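Long-range contacts in glycosyl transferase (Staphylococcus aureus, PDB 5TZJ), which is a bacterial glycosyl transferase of family 2, with an N-terminal alpha/beta domain that holds uridine-diphosphate-N-acetylglucosamine and a mainly helical linker region beyond it: residues S4-T9 / V77-A82; Q26-T31 / E99-A104; I118-V123 / Y201-R206; Y149-T154 / L250-S255. All coordinates share one frame; numbering follows the deposited sequence.

Interaction 1. Residues S4-T9 / V77-A82. With UD1 (uridine-diphosphate-N-acetylglucosamine), chain C.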
# COMPACT_ATOMS: atom_id res chain seq x y z
N SER A 4 13.06 -5.79 14.35
CA SER A 4 11.88 -5.89 15.17
C SER A 4 10.77 -6.35 14.24
O SER A 4 10.47 -5.66 13.25
CB SER A 4 11.53 -4.57 15.85
OG SER A 4 12.59 -4.08 16.64
N VAL A 5 10.22 -7.53 14.50
CA VAL A 5 9.09 -8.03 13.72
C VAL A 5 7.80 -7.53 14.36
O VAL A 5 7.50 -7.89 15.51
CB VAL A 5 9.12 -9.56 13.66
CG1 VAL A 5 7.95 -10.05 12.80
CG2 VAL A 5 10.49 -10.02 13.13
N ILE A 6 7.04 -6.72 13.64
CA ILE A 6 5.88 -6.06 14.24
C ILE A 6 4.61 -6.74 13.74
O ILE A 6 4.36 -6.80 12.53
CB ILE A 6 5.88 -4.55 13.95
CG1 ILE A 6 6.98 -3.88 14.80
CG2 ILE A 6 4.47 -3.94 14.16
CD1 ILE A 6 7.25 -2.42 14.47
N VAL A 7 3.78 -7.21 14.67
CA VAL A 7 2.59 -8.02 14.41
C VAL A 7 1.40 -7.39 15.10
O VAL A 7 1.29 -7.48 16.33
CB VAL A 7 2.77 -9.46 14.93
CG1 VAL A 7 1.51 -10.30 14.60
CG2 VAL A 7 4.04 -10.08 14.36
N PRO A 8 0.50 -6.73 14.38
CA PRO A 8 -0.77 -6.33 15.01
C PRO A 8 -1.70 -7.53 15.03
O PRO A 8 -1.81 -8.24 14.03
CB PRO A 8 -1.30 -5.22 14.09
CG PRO A 8 -0.72 -5.63 12.61
CD PRO A 8 0.62 -6.37 12.97
N THR A 9 -2.38 -7.78 16.15
CA THR A 9 -3.32 -8.91 16.19
C THR A 9 -4.73 -8.45 16.54
O THR A 9 -4.92 -7.46 17.27
CB THR A 9 -2.88 -9.98 17.22
OG1 THR A 9 -2.87 -9.42 18.54
CG2 THR A 9 -1.46 -10.50 16.89
N VAL A 77 1.91 1.73 17.91
CA VAL A 77 2.33 1.42 19.28
C VAL A 77 3.55 0.52 19.26
O VAL A 77 4.53 0.75 19.99
CB VAL A 77 1.17 0.77 20.04
CG1 VAL A 77 1.61 0.32 21.46
CG2 VAL A 77 -0.06 1.68 20.03
N ALA A 78 3.54 -0.48 18.37
CA ALA A 78 4.67 -1.40 18.26
C ALA A 78 5.91 -0.68 17.75
O ALA A 78 7.03 -0.96 18.20
CB ALA A 78 4.34 -2.56 17.32
N LEU A 79 5.74 0.21 16.76
CA LEU A 79 6.90 0.88 16.18
C LEU A 79 7.63 1.70 17.24
O LEU A 79 8.88 1.69 17.31
CB LEU A 79 6.46 1.74 14.99
CG LEU A 79 7.55 2.45 14.17
CD1 LEU A 79 8.65 1.47 13.75
CD2 LEU A 79 6.91 3.17 12.94
N LYS A 80 6.88 2.36 18.13
CA LYS A 80 7.50 3.11 19.22
C LYS A 80 8.28 2.21 20.17
O LYS A 80 9.37 2.58 20.62
CB LYS A 80 6.43 3.91 19.97
CG LYS A 80 6.15 5.27 19.33
CD LYS A 80 4.65 5.56 19.20
CE LYS A 80 4.41 6.85 18.39
NZ LYS A 80 3.08 6.89 17.68
N GLN A 81 7.75 1.01 20.49
CA GLN A 81 8.44 0.07 21.38
C GLN A 81 9.64 -0.57 20.73
O GLN A 81 10.54 -1.05 21.43
CB GLN A 81 7.49 -1.04 21.85
CG GLN A 81 6.30 -0.59 22.71
CD GLN A 81 5.19 -1.64 22.83
OE1 GLN A 81 5.20 -2.66 22.15
NE2 GLN A 81 4.21 -1.38 23.71
N ALA A 82 9.68 -0.60 19.40
CA ALA A 82 10.67 -1.36 18.65
C ALA A 82 12.08 -0.83 18.87
O ALA A 82 12.33 0.37 18.76
CB ALA A 82 10.31 -1.31 17.17
C1' UD1 C . -4.01 -6.21 3.66
C2' UD1 C . -2.56 -5.79 3.84
C3' UD1 C . -2.42 -5.36 5.26
C4' UD1 C . -3.14 -4.06 5.38
C5' UD1 C . -4.64 -4.35 5.27
C6' UD1 C . -5.43 -3.08 5.34
C7' UD1 C . -1.16 -7.02 2.16
C8' UD1 C . -1.62 -6.02 1.11
N2' UD1 C . -1.64 -6.92 3.51
O1' UD1 C . -4.20 -7.32 4.46
O3' UD1 C . -1.03 -5.28 5.69
O4' UD1 C . -2.82 -3.44 6.61
O5' UD1 C . -4.93 -5.05 3.99
O6' UD1 C . -4.82 -2.09 4.54
O7' UD1 C . -0.43 -7.90 1.88
N1 UD1 C . -5.82 -5.90 12.65
C2 UD1 C . -5.73 -5.06 13.88
N3 UD1 C . -6.93 -4.32 14.38
C4 UD1 C . -8.18 -4.42 13.64
C5 UD1 C . -8.25 -5.24 12.39
C6 UD1 C . -7.06 -5.97 11.90
O2 UD1 C . -4.71 -4.99 14.47
O4 UD1 C . -9.13 -3.83 14.03
C1B UD1 C . -4.62 -6.55 12.18
C2B UD1 C . -4.83 -8.10 11.72
O2' UD1 C . -4.79 -8.96 12.92
C3B UD1 C . -3.85 -8.31 10.84
C4B UD1 C . -3.58 -6.94 10.17
O4B UD1 C . -4.23 -5.89 11.09
O3B UD1 C . -2.56 -8.68 11.53
C5B UD1 C . -4.14 -6.79 8.87
O5B UD1 C . -5.53 -6.96 8.94
PA UD1 C . -6.19 -8.04 7.88
O1A UD1 C . -7.61 -8.35 8.26
O2A UD1 C . -5.34 -9.30 7.83
O3A UD1 C . -6.09 -7.25 6.42
PB UD1 C . -5.68 -7.87 4.94
O1B UD1 C . -5.63 -9.39 4.91
O2B UD1 C . -6.86 -7.39 4.10
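Ile-6 meets helix 72-81 with both branches of its side chain. The CG2 branch of Ile-6 presses on the methyl of Ala-78 at 3.5 Å from its CB, tighter than two such carbons usually come. The longer branch starts anti to the carbonyl carbon (chi1 -73°) and continues extended, which carries Ile-6 CD1 along the helix until it rests against Leu-79, 3.7 Å from Leu-79 CA. From there Ile-6 CD1 also brushes the methyl of Ala-82, 4.2 Å from Ala-82 CB.

Ala-82, the first residue past the helical conformation, turns its CB toward the strand and packs beside Ser-4, with Ser-4 CB 3.7 Å from Ala-82 CB. Although Ser-4 OG lies about as close to this methyl, its polar needs are met by Gly-84 N and Glu-34 OE2, so the approach is plain packing. No hydrogen bond joins the two segments, and the two alanines let the helix backbone lie close to the strand.

Val-5 and Val-7 meet helix 16-24. At the end of the strand Pro-8 O accepts hydrogen bonds from both ribose hydroxyls of UD1, O3B at 2.6 Å and O2' at 3.3 Å. A parallel part of the sheet, with a helix on each side and its strand 3-9 running into the nucleotide site, is typical of the Rossmann-like half of the GT-A fold.

Interaction 2. Residues Q26-T31 / E99-A104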
# COMPACT_ATOMS: atom_id res chain seq x y z
N GLN A 26 13.08 -19.30 12.41
CA GLN A 26 14.11 -18.52 11.72
C GLN A 26 15.48 -19.11 11.97
O GLN A 26 15.87 -19.37 13.13
CB GLN A 26 14.08 -17.06 12.16
CG GLN A 26 12.86 -16.26 11.66
CD GLN A 26 12.77 -16.24 10.14
OE1 GLN A 26 13.59 -15.63 9.47
NE2 GLN A 26 11.75 -16.90 9.59
N ASP A 27 16.22 -19.35 10.88
CA ASP A 27 17.63 -19.75 11.00
C ASP A 27 18.47 -18.48 11.03
O ASP A 27 19.26 -18.15 10.14
CB ASP A 27 18.02 -20.76 9.91
CG ASP A 27 18.11 -20.17 8.52
OD1 ASP A 27 18.84 -20.79 7.69
OD2 ASP A 27 17.48 -19.12 8.24
N PHE A 28 18.28 -17.76 12.12
CA PHE A 28 18.79 -16.45 12.46
C PHE A 28 18.76 -16.42 13.97
O PHE A 28 17.83 -16.98 14.57
CB PHE A 28 17.91 -15.34 11.87
CG PHE A 28 18.51 -13.99 11.96
CD1 PHE A 28 19.59 -13.64 11.15
CD2 PHE A 28 18.03 -13.05 12.88
CE1 PHE A 28 20.17 -12.39 11.24
CE2 PHE A 28 18.61 -11.80 12.98
CZ PHE A 28 19.69 -11.47 12.16
N PRO A 29 19.74 -15.79 14.64
CA PRO A 29 19.77 -15.82 16.11
C PRO A 29 18.58 -15.09 16.73
O PRO A 29 18.23 -13.97 16.33
CB PRO A 29 21.10 -15.13 16.46
CG PRO A 29 21.91 -15.12 15.19
CD PRO A 29 20.88 -15.03 14.09
N LYS A 30 17.94 -15.76 17.71
CA LYS A 30 16.79 -15.20 18.42
C LYS A 30 17.18 -14.01 19.29
O LYS A 30 16.33 -13.16 19.58
CB LYS A 30 16.12 -16.27 19.30
CG LYS A 30 15.04 -17.09 18.60
CD LYS A 30 15.63 -17.78 17.36
CE LYS A 30 14.69 -18.81 16.79
NZ LYS A 30 14.31 -19.79 17.86
N THR A 31 18.44 -13.97 19.71
CA THR A 31 19.03 -12.81 20.37
C THR A 31 19.11 -11.58 19.48
O THR A 31 19.32 -10.48 20.00
CB THR A 31 20.44 -13.18 20.82
OG1 THR A 31 21.14 -12.01 21.23
CG2 THR A 31 21.19 -13.80 19.66
N GLU A 99 14.57 -18.51 6.15
CA GLU A 99 15.80 -17.78 5.87
C GLU A 99 15.57 -16.28 5.68
O GLU A 99 16.52 -15.57 5.33
CB GLU A 99 16.48 -18.40 4.65
CG GLU A 99 16.69 -19.89 4.85
CD GLU A 99 17.44 -20.54 3.71
OE1 GLU A 99 18.67 -20.33 3.56
OE2 GLU A 99 16.77 -21.28 2.95
N THR A 100 14.36 -15.79 5.91
CA THR A 100 14.06 -14.39 5.62
C THR A 100 15.00 -13.45 6.35
O THR A 100 15.65 -12.60 5.72
CB THR A 100 12.61 -14.07 5.99
OG1 THR A 100 11.75 -14.84 5.14
CG2 THR A 100 12.33 -12.60 5.80
N LEU A 101 15.11 -13.57 7.67
CA LEU A 101 15.92 -12.60 8.41
C LEU A 101 17.41 -12.77 8.11
O LEU A 101 18.15 -11.79 8.06
CB LEU A 101 15.65 -12.72 9.92
CG LEU A 101 14.22 -12.39 10.41
CD1 LEU A 101 14.17 -12.13 11.95
CD2 LEU A 101 13.61 -11.22 9.62
N LYS A 102 17.86 -14.01 7.92
CA LYS A 102 19.25 -14.22 7.52
C LYS A 102 19.53 -13.60 6.15
O LYS A 102 20.44 -12.78 6.01
CB LYS A 102 19.56 -15.72 7.51
CG LYS A 102 20.98 -16.06 7.13
CD LYS A 102 21.12 -17.55 7.04
CE LYS A 102 20.16 -18.15 6.02
NZ LYS A 102 20.45 -19.60 5.76
N ASP A 103 18.72 -13.94 5.15
CA ASP A 103 18.93 -13.37 3.82
C ASP A 103 18.86 -11.85 3.85
O ASP A 103 19.69 -11.17 3.24
CB ASP A 103 17.93 -13.93 2.82
CG ASP A 103 18.16 -15.39 2.50
OD1 ASP A 103 19.07 -16.02 3.12
OD2 ASP A 103 17.42 -15.90 1.63
N ALA A 104 17.89 -11.29 4.58
CA ALA A 104 17.75 -9.83 4.57
C ALA A 104 18.90 -9.17 5.31
O ALA A 104 19.36 -8.09 4.92
CB ALA A 104 16.42 -9.40 5.19
O HOH W 1 16.42 -16.10 9.07
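Lys-102 NZ is gripped by two carboxylates, Asp-27 OD1 across the contact at 2.8 Å and Glu-99 OE1, from the N-cap residue of the same helix, at 2.9 Å. The lysine lies on the syn side of Asp-27 OD1, 30° out of the carboxylate plane, and on the anti side of Glu-99 OE1, also somewhat out of plane. Its chain, extended as far as CD and then bent at chi3 (59°), brings the ammonium between the two acids.

Gln-26 OE1 takes the first-turn amide of Leu-101 at 3.1 Å from Leu-101 N, in a nearly straight bond (169° at the hydrogen). Water 1 bridges from this oxygen to Lys-102 N, while Gln-26 NE2 is held by Asn-97 O and Ser-22 O.

Beside these polar groups, the Phe-28 ring receives Leu-101 CB over one face in a CH-pi contact, 4.1 Å from the ring centroid. Pro-29 CD lies over the opposite face. With OD1 of Asp-27 only 4.2 Å from Glu-99 OE1, the shared lysine probably offsets the repulsion between the two acids.

Interaction 3. Residues I118-V123 / Y201-R206. With UD1 (uridine-diphosphate-N-acetylglucosamine), chain C.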
# COMPACT_ATOMS: atom_id res chain seq x y z
N ILE A 118 10.73 -7.52 -0.09
CA ILE A 118 11.02 -8.95 -0.09
C ILE A 118 9.91 -9.68 -0.83
O ILE A 118 8.73 -9.35 -0.68
CB ILE A 118 11.20 -9.50 1.33
CG1 ILE A 118 9.97 -9.18 2.19
CG2 ILE A 118 12.50 -8.96 1.94
CD1 ILE A 118 10.07 -9.82 3.59
N LYS A 119 10.30 -10.64 -1.66
CA LYS A 119 9.35 -11.24 -2.59
C LYS A 119 8.23 -11.94 -1.83
O LYS A 119 8.47 -12.65 -0.86
CB LYS A 119 10.07 -12.24 -3.52
CG LYS A 119 9.12 -12.93 -4.47
CD LYS A 119 9.78 -14.07 -5.22
CE LYS A 119 10.85 -13.59 -6.13
NZ LYS A 119 11.54 -14.76 -6.80
N MET A 120 7.00 -11.74 -2.29
CA MET A 120 5.85 -12.35 -1.64
C MET A 120 5.31 -13.52 -2.45
O MET A 120 5.55 -13.64 -3.66
CB MET A 120 4.75 -11.31 -1.40
CG MET A 120 5.25 -9.93 -0.98
SD MET A 120 3.93 -8.70 -1.11
CE MET A 120 2.73 -9.48 -0.01
N LYS A 121 4.60 -14.41 -1.76
CA LYS A 121 3.91 -15.52 -2.39
C LYS A 121 2.49 -15.60 -1.87
O LYS A 121 2.27 -15.52 -0.65
CB LYS A 121 4.64 -16.83 -2.12
CG LYS A 121 3.83 -18.08 -2.43
CD LYS A 121 3.44 -18.15 -3.90
CE LYS A 121 2.78 -19.49 -4.21
NZ LYS A 121 3.61 -20.59 -3.69
N GLY A 122 1.53 -15.73 -2.79
CA GLY A 122 0.15 -15.96 -2.38
C GLY A 122 -0.05 -17.39 -1.89
O GLY A 122 0.57 -18.34 -2.40
N VAL A 123 -0.91 -17.55 -0.89
CA VAL A 123 -1.25 -18.88 -0.37
C VAL A 123 -2.76 -19.03 -0.43
O VAL A 123 -3.50 -18.08 -0.17
CB VAL A 123 -0.74 -19.11 1.06
CG1 VAL A 123 -1.05 -20.52 1.50
CG2 VAL A 123 0.75 -18.87 1.13
N TYR A 201 7.78 -13.59 1.93
CA TYR A 201 6.57 -13.21 2.64
C TYR A 201 5.39 -14.02 2.07
O TYR A 201 4.96 -13.80 0.92
CB TYR A 201 6.35 -11.70 2.54
CG TYR A 201 5.26 -11.23 3.48
CD1 TYR A 201 3.93 -11.38 3.14
CD2 TYR A 201 5.56 -10.69 4.73
CE1 TYR A 201 2.93 -11.03 4.02
CE2 TYR A 201 4.57 -10.31 5.59
CZ TYR A 201 3.25 -10.49 5.24
OH TYR A 201 2.24 -10.12 6.11
N TYR A 202 4.84 -14.92 2.88
CA TYR A 202 3.65 -15.67 2.49
C TYR A 202 2.39 -14.98 2.99
O TYR A 202 2.18 -14.81 4.20
CB TYR A 202 3.72 -17.11 3.02
CG TYR A 202 4.91 -17.85 2.52
CD1 TYR A 202 6.10 -17.83 3.24
CD2 TYR A 202 4.87 -18.55 1.33
CE1 TYR A 202 7.22 -18.51 2.79
CE2 TYR A 202 5.99 -19.24 0.87
CZ TYR A 202 7.16 -19.21 1.60
OH TYR A 202 8.27 -19.88 1.17
N ALA A 203 1.53 -14.59 2.05
CA ALA A 203 0.28 -13.91 2.35
C ALA A 203 -0.87 -14.89 2.10
O ALA A 203 -1.01 -15.43 1.00
CB ALA A 203 0.15 -12.64 1.52
N THR A 204 -1.65 -15.15 3.14
CA THR A 204 -2.74 -16.12 3.10
C THR A 204 -4.07 -15.45 2.76
O THR A 204 -4.20 -14.22 2.76
CB THR A 204 -2.86 -16.84 4.44
OG1 THR A 204 -2.95 -15.86 5.49
CG2 THR A 204 -1.65 -17.74 4.67
N LYS A 205 -5.06 -16.28 2.47
CA LYS A 205 -6.46 -15.86 2.47
C LYS A 205 -7.25 -16.83 3.36
O LYS A 205 -7.74 -17.86 2.89
CB LYS A 205 -7.05 -15.79 1.07
CG LYS A 205 -7.91 -14.54 0.89
CD LYS A 205 -7.17 -13.28 1.46
CE LYS A 205 -8.03 -12.03 1.44
NZ LYS A 205 -8.68 -11.80 0.12
N ARG A 206 -7.34 -16.49 4.65
CA ARG A 206 -8.26 -17.13 5.57
C ARG A 206 -9.62 -16.43 5.43
O ARG A 206 -9.82 -15.60 4.54
CB ARG A 206 -7.69 -17.12 6.99
CG ARG A 206 -7.06 -15.79 7.44
CD ARG A 206 -8.07 -14.88 8.13
NE ARG A 206 -7.56 -13.53 8.36
CZ ARG A 206 -8.32 -12.43 8.33
NH1 ARG A 206 -9.62 -12.55 8.08
NH2 ARG A 206 -7.80 -11.23 8.55
C1' UD1 C . -4.01 -6.21 3.66
C2' UD1 C . -2.56 -5.79 3.84
C3' UD1 C . -2.42 -5.36 5.26
C4' UD1 C . -3.14 -4.06 5.38
C5' UD1 C . -4.64 -4.35 5.27
C6' UD1 C . -5.43 -3.08 5.34
C7' UD1 C . -1.16 -7.02 2.16
C8' UD1 C . -1.62 -6.02 1.11
N2' UD1 C . -1.64 -6.92 3.51
O1' UD1 C . -4.20 -7.32 4.46
O3' UD1 C . -1.03 -5.28 5.69
O4' UD1 C . -2.82 -3.44 6.61
O5' UD1 C . -4.93 -5.05 3.99
O6' UD1 C . -4.82 -2.09 4.54
O7' UD1 C . -0.43 -7.90 1.88
N1 UD1 C . -5.82 -5.90 12.65
C2 UD1 C . -5.73 -5.06 13.88
N3 UD1 C . -6.93 -4.32 14.38
C4 UD1 C . -8.18 -4.42 13.64
C5 UD1 C . -8.25 -5.24 12.39
C6 UD1 C . -7.06 -5.97 11.90
O2 UD1 C . -4.71 -4.99 14.47
O4 UD1 C . -9.13 -3.83 14.03
C1B UD1 C . -4.62 -6.55 12.18
C2B UD1 C . -4.83 -8.10 11.72
O2' UD1 C . -4.79 -8.96 12.92
C3B UD1 C . -3.85 -8.31 10.84
C4B UD1 C . -3.58 -6.94 10.17
O4B UD1 C . -4.23 -5.89 11.09
O3B UD1 C . -2.56 -8.68 11.53
C5B UD1 C . -4.14 -6.79 8.87
O5B UD1 C . -5.53 -6.96 8.94
PA UD1 C . -6.19 -8.04 7.88
O1A UD1 C . -7.61 -8.35 8.26
O2A UD1 C . -5.34 -9.30 7.83
O3A UD1 C . -6.09 -7.25 6.42
PB UD1 C . -5.68 -7.87 4.94
O1B UD1 C . -5.63 -9.39 4.91
O2B UD1 C . -6.86 -7.39 4.10
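Tyr-201 and Lys-119 open a run of four backbone hydrogen bonds, with Tyr-201 N giving to Lys-119 O at 3.0 Å. Lys-121 then bonds through both its polar backbone atoms: Lys-121 N gives to Tyr-201 O at 2.8 Å and its O accepts from Ala-203 N. Val-123 N closes the series on Ala-203 O, less straight than the others at 140°. Met-120 CA adds a CA-H...O contact to Tyr-201 O.

This is parallel pairing, strand 115-122 beside strand 201-203 in the mixed sheet of the glycosyl transferase domain. Strand 95-96 runs antiparallel to 201-203 as a further neighbour.

The apolar contacts divide between the two faces. Met-120 and Tyr-201 lie side by side, and the bend at chi3 (58°) returns the methyl Met-120 CE to 3.9 Å from Tyr-201 CD1; the phenol OH beyond is held by Asp-94 and by Asp-91 N. On the face of Lys-121 and Tyr-202, the aliphatic part of the lysine crosses obliquely by the ring at CD2. Val-123 CG2 comes at the edge of that ring, 3.9 Å from Tyr-202 CB.

Ionic contacts fall to Arg-206, whose NH2 makes weak hydrogen bonds to two oxygens of one UD1 phosphate, O1A at 2.9 Å and O2A at 3.2 Å. The guanidinium is turned edge-on to O1A, and Asp-93 also holds it by a salt bridge to NE.

Interaction 4. Residues Y149-T154 / L250-S255. With UD1 (uridine-diphosphate-N-acetylglucosamine), chain C.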
# COMPACT_ATOMS: atom_id res chain seq x y z
N TYR A 149 3.61 0.05 -7.35
CA TYR A 149 2.51 -0.90 -7.41
C TYR A 149 2.42 -1.80 -6.18
O TYR A 149 1.49 -2.61 -6.12
CB TYR A 149 2.59 -1.72 -8.69
CG TYR A 149 2.21 -0.81 -9.86
CD1 TYR A 149 3.14 0.04 -10.43
CD2 TYR A 149 0.90 -0.75 -10.32
CE1 TYR A 149 2.79 0.91 -11.48
CE2 TYR A 149 0.53 0.13 -11.39
CZ TYR A 149 1.48 0.97 -11.93
OH TYR A 149 1.14 1.86 -12.95
N THR A 150 3.31 -1.64 -5.18
CA THR A 150 3.19 -2.37 -3.91
C THR A 150 3.44 -1.42 -2.74
O THR A 150 4.57 -1.00 -2.49
CB THR A 150 4.09 -3.62 -3.86
OG1 THR A 150 3.92 -4.26 -2.58
CG2 THR A 150 5.57 -3.31 -4.06
N LEU A 151 2.36 -1.06 -2.03
CA LEU A 151 2.40 -0.12 -0.92
C LEU A 151 2.06 -0.77 0.42
O LEU A 151 1.97 -0.07 1.43
CB LEU A 151 1.45 1.08 -1.20
CG LEU A 151 1.79 1.76 -2.53
CD1 LEU A 151 0.79 2.90 -2.83
CD2 LEU A 151 3.23 2.26 -2.44
N SER A 152 1.90 -2.09 0.45
CA SER A 152 1.63 -2.77 1.69
C SER A 152 2.83 -2.61 2.63
O SER A 152 3.94 -2.30 2.18
CB SER A 152 1.34 -4.24 1.41
OG SER A 152 2.52 -4.89 0.94
N PRO A 153 2.63 -2.78 3.93
CA PRO A 153 3.76 -2.56 4.85
C PRO A 153 4.62 -3.80 5.07
O PRO A 153 5.51 -3.78 5.94
CB PRO A 153 3.03 -2.14 6.14
CG PRO A 153 1.74 -2.91 6.11
CD PRO A 153 1.35 -2.97 4.63
N THR A 154 4.39 -4.87 4.30
CA THR A 154 5.03 -6.18 4.51
C THR A 154 6.42 -6.21 3.86
O THR A 154 6.72 -7.02 2.98
CB THR A 154 4.14 -7.27 3.91
OG1 THR A 154 3.95 -6.98 2.51
CG2 THR A 154 2.79 -7.25 4.61
N LEU A 250 -0.85 8.05 -9.85
CA LEU A 250 -2.20 8.15 -10.42
C LEU A 250 -2.49 7.00 -11.40
O LEU A 250 -3.59 6.46 -11.41
CB LEU A 250 -2.38 9.51 -11.09
CG LEU A 250 -2.37 10.73 -10.15
CD1 LEU A 250 -2.33 12.06 -10.96
CD2 LEU A 250 -3.62 10.72 -9.23
N ASN A 251 -1.48 6.57 -12.19
CA ASN A 251 -1.68 5.41 -13.07
C ASN A 251 -2.07 4.17 -12.27
O ASN A 251 -3.01 3.44 -12.63
CB ASN A 251 -0.39 5.11 -13.85
CG ASN A 251 -0.13 6.12 -14.95
OD1 ASN A 251 -1.04 6.83 -15.44
ND2 ASN A 251 1.11 6.20 -15.36
N ARG A 252 -1.29 3.88 -11.22
CA ARG A 252 -1.59 2.78 -10.32
C ARG A 252 -3.00 2.90 -9.75
O ARG A 252 -3.78 1.94 -9.76
CB ARG A 252 -0.56 2.77 -9.18
CG ARG A 252 -1.03 1.95 -7.95
CD ARG A 252 -0.76 2.65 -6.56
NE ARG A 252 -1.59 1.99 -5.53
CZ ARG A 252 -1.25 0.87 -4.91
NH1 ARG A 252 -0.07 0.32 -5.13
NH2 ARG A 252 -2.08 0.30 -4.02
N HIS A 253 -3.31 4.07 -9.21
CA HIS A 253 -4.55 4.24 -8.43
C HIS A 253 -5.77 4.02 -9.30
O HIS A 253 -6.67 3.24 -8.96
CB HIS A 253 -4.59 5.64 -7.84
CG HIS A 253 -5.90 5.97 -7.18
ND1 HIS A 253 -6.17 5.61 -5.87
CD2 HIS A 253 -7.03 6.58 -7.64
CE1 HIS A 253 -7.40 6.00 -5.55
NE2 HIS A 253 -7.94 6.59 -6.61
N PHE A 254 -5.79 4.67 -10.49
CA PHE A 254 -6.94 4.58 -11.38
C PHE A 254 -7.05 3.22 -12.04
O PHE A 254 -8.15 2.85 -12.47
CB PHE A 254 -6.90 5.69 -12.47
CG PHE A 254 -7.44 7.02 -11.98
CD1 PHE A 254 -6.64 7.88 -11.22
CD2 PHE A 254 -8.75 7.38 -12.28
CE1 PHE A 254 -7.15 9.08 -10.76
CE2 PHE A 254 -9.25 8.58 -11.85
CZ PHE A 254 -8.47 9.43 -11.09
N SER A 255 -5.94 2.45 -12.08
CA SER A 255 -5.98 1.11 -12.64
C SER A 255 -6.39 0.07 -11.62
O SER A 255 -7.04 -0.91 -12.00
CB SER A 255 -4.61 0.68 -13.20
OG SER A 255 -4.15 1.63 -14.13
C1' UD1 C . -4.01 -6.21 3.66
C2' UD1 C . -2.56 -5.79 3.84
C3' UD1 C . -2.42 -5.36 5.26
C4' UD1 C . -3.14 -4.06 5.38
C5' UD1 C . -4.64 -4.35 5.27
C6' UD1 C . -5.43 -3.08 5.34
C7' UD1 C . -1.16 -7.02 2.16
C8' UD1 C . -1.62 -6.02 1.11
N2' UD1 C . -1.64 -6.92 3.51
O1' UD1 C . -4.20 -7.32 4.46
O3' UD1 C . -1.03 -5.28 5.69
O4' UD1 C . -2.82 -3.44 6.61
O5' UD1 C . -4.93 -5.05 3.99
O6' UD1 C . -4.82 -2.09 4.54
O7' UD1 C . -0.43 -7.90 1.88
N1 UD1 C . -5.82 -5.90 12.65
C2 UD1 C . -5.73 -5.06 13.88
N3 UD1 C . -6.93 -4.32 14.38
C4 UD1 C . -8.18 -4.42 13.64
C5 UD1 C . -8.25 -5.24 12.39
C6 UD1 C . -7.06 -5.97 11.90
O2 UD1 C . -4.71 -4.99 14.47
O4 UD1 C . -9.13 -3.83 14.03
C1B UD1 C . -4.62 -6.55 12.18
C2B UD1 C . -4.83 -8.10 11.72
O2' UD1 C . -4.79 -8.96 12.92
C3B UD1 C . -3.85 -8.31 10.84
C4B UD1 C . -3.58 -6.94 10.17
O4B UD1 C . -4.23 -5.89 11.09
O3B UD1 C . -2.56 -8.68 11.53
C5B UD1 C . -4.14 -6.79 8.87
O5B UD1 C . -5.53 -6.96 8.94
PA UD1 C . -6.19 -8.04 7.88
O1A UD1 C . -7.61 -8.35 8.26
O2A UD1 C . -5.34 -9.30 7.83
O3A UD1 C . -6.09 -7.25 6.42
PB UD1 C . -5.68 -7.87 4.94
O1B UD1 C . -5.63 -9.39 4.91
O2B UD1 C . -6.86 -7.39 4.10
O HOH W 2 -0.49 -1.97 -2.99
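Arg-252 reaches from its helix between two side chains of the loop 149-154. Arg-252 CB lies over one face of the Tyr-149 ring in a CH-pi contact, 4.0 Å from the centroid and displaced toward the rim. Ring and arginine slide past each other in opposite directions, so Tyr-149 OH ends up near the helix backbone, 3.7 Å from Asn-251 CB. At the far end of the arginine, Leu-151 CD1 sits over the centre of one guanidinium face, 3.6 Å from Arg-252 CZ.

Polar partners of the guanidinium add to this packing. Arg-252 NH1 gives a hydrogen bond to Ile-148 O, just ahead of the loop. Water 2 lies at the edge, in the guanidinium plane, and accepts from Arg-252 NH2 at 3.0 Å; the same water also accepts from Leu-151 N at 3.1 Å. With CG anti to the backbone N (chi1 162°), the arginine chain runs out along the Tyr-149 ring toward Leu-151.

Behind the arginine, Asn-251 O takes two donors from opposite faces of its plane, Ser-255 N and Ser-255 OG, the hydroxyl at 2.6 Å, while Asn-251 OD1 accepts from Met-294 N.

Farther along the loop Ser-152 and Pro-153 touch UD1; Ser-152 CB is 3.5 Å from the UD1 acetyl carbon C8'. Helix 177-188 packs on Leu-151 and Arg-252 through Gln-179, and strand 115-122 meets Thr-150 and Thr-154, so the contact joins helix 239-256 of the linker region to the transferase domain.

How the interactions relate
Three of the four contacts meet at UD1. Interaction 1 holds the ribose, interaction 3 reaches a phosphate, and interaction 4 brings its loop against the sugar end. Interactions 3 and 4, with centres 17 Å apart, touch directly: Tyr-201 OH lies 3.3 Å from Thr-154 CG2 and Met-120 CE 3.8 Å from Thr-154 OG1. Interactions 1 and 3 reach the same sheet, but their nearest atoms remain about 8 Å apart. Interaction 2 does not touch the ligand; it packs on interaction 3 through Thr-100 CG2 and Ile-118 CD1 at 4.2 Å, and helix 100-111 and strand 115-122 follow each other in the chain. Its centre is 29 Å from that of interaction 4.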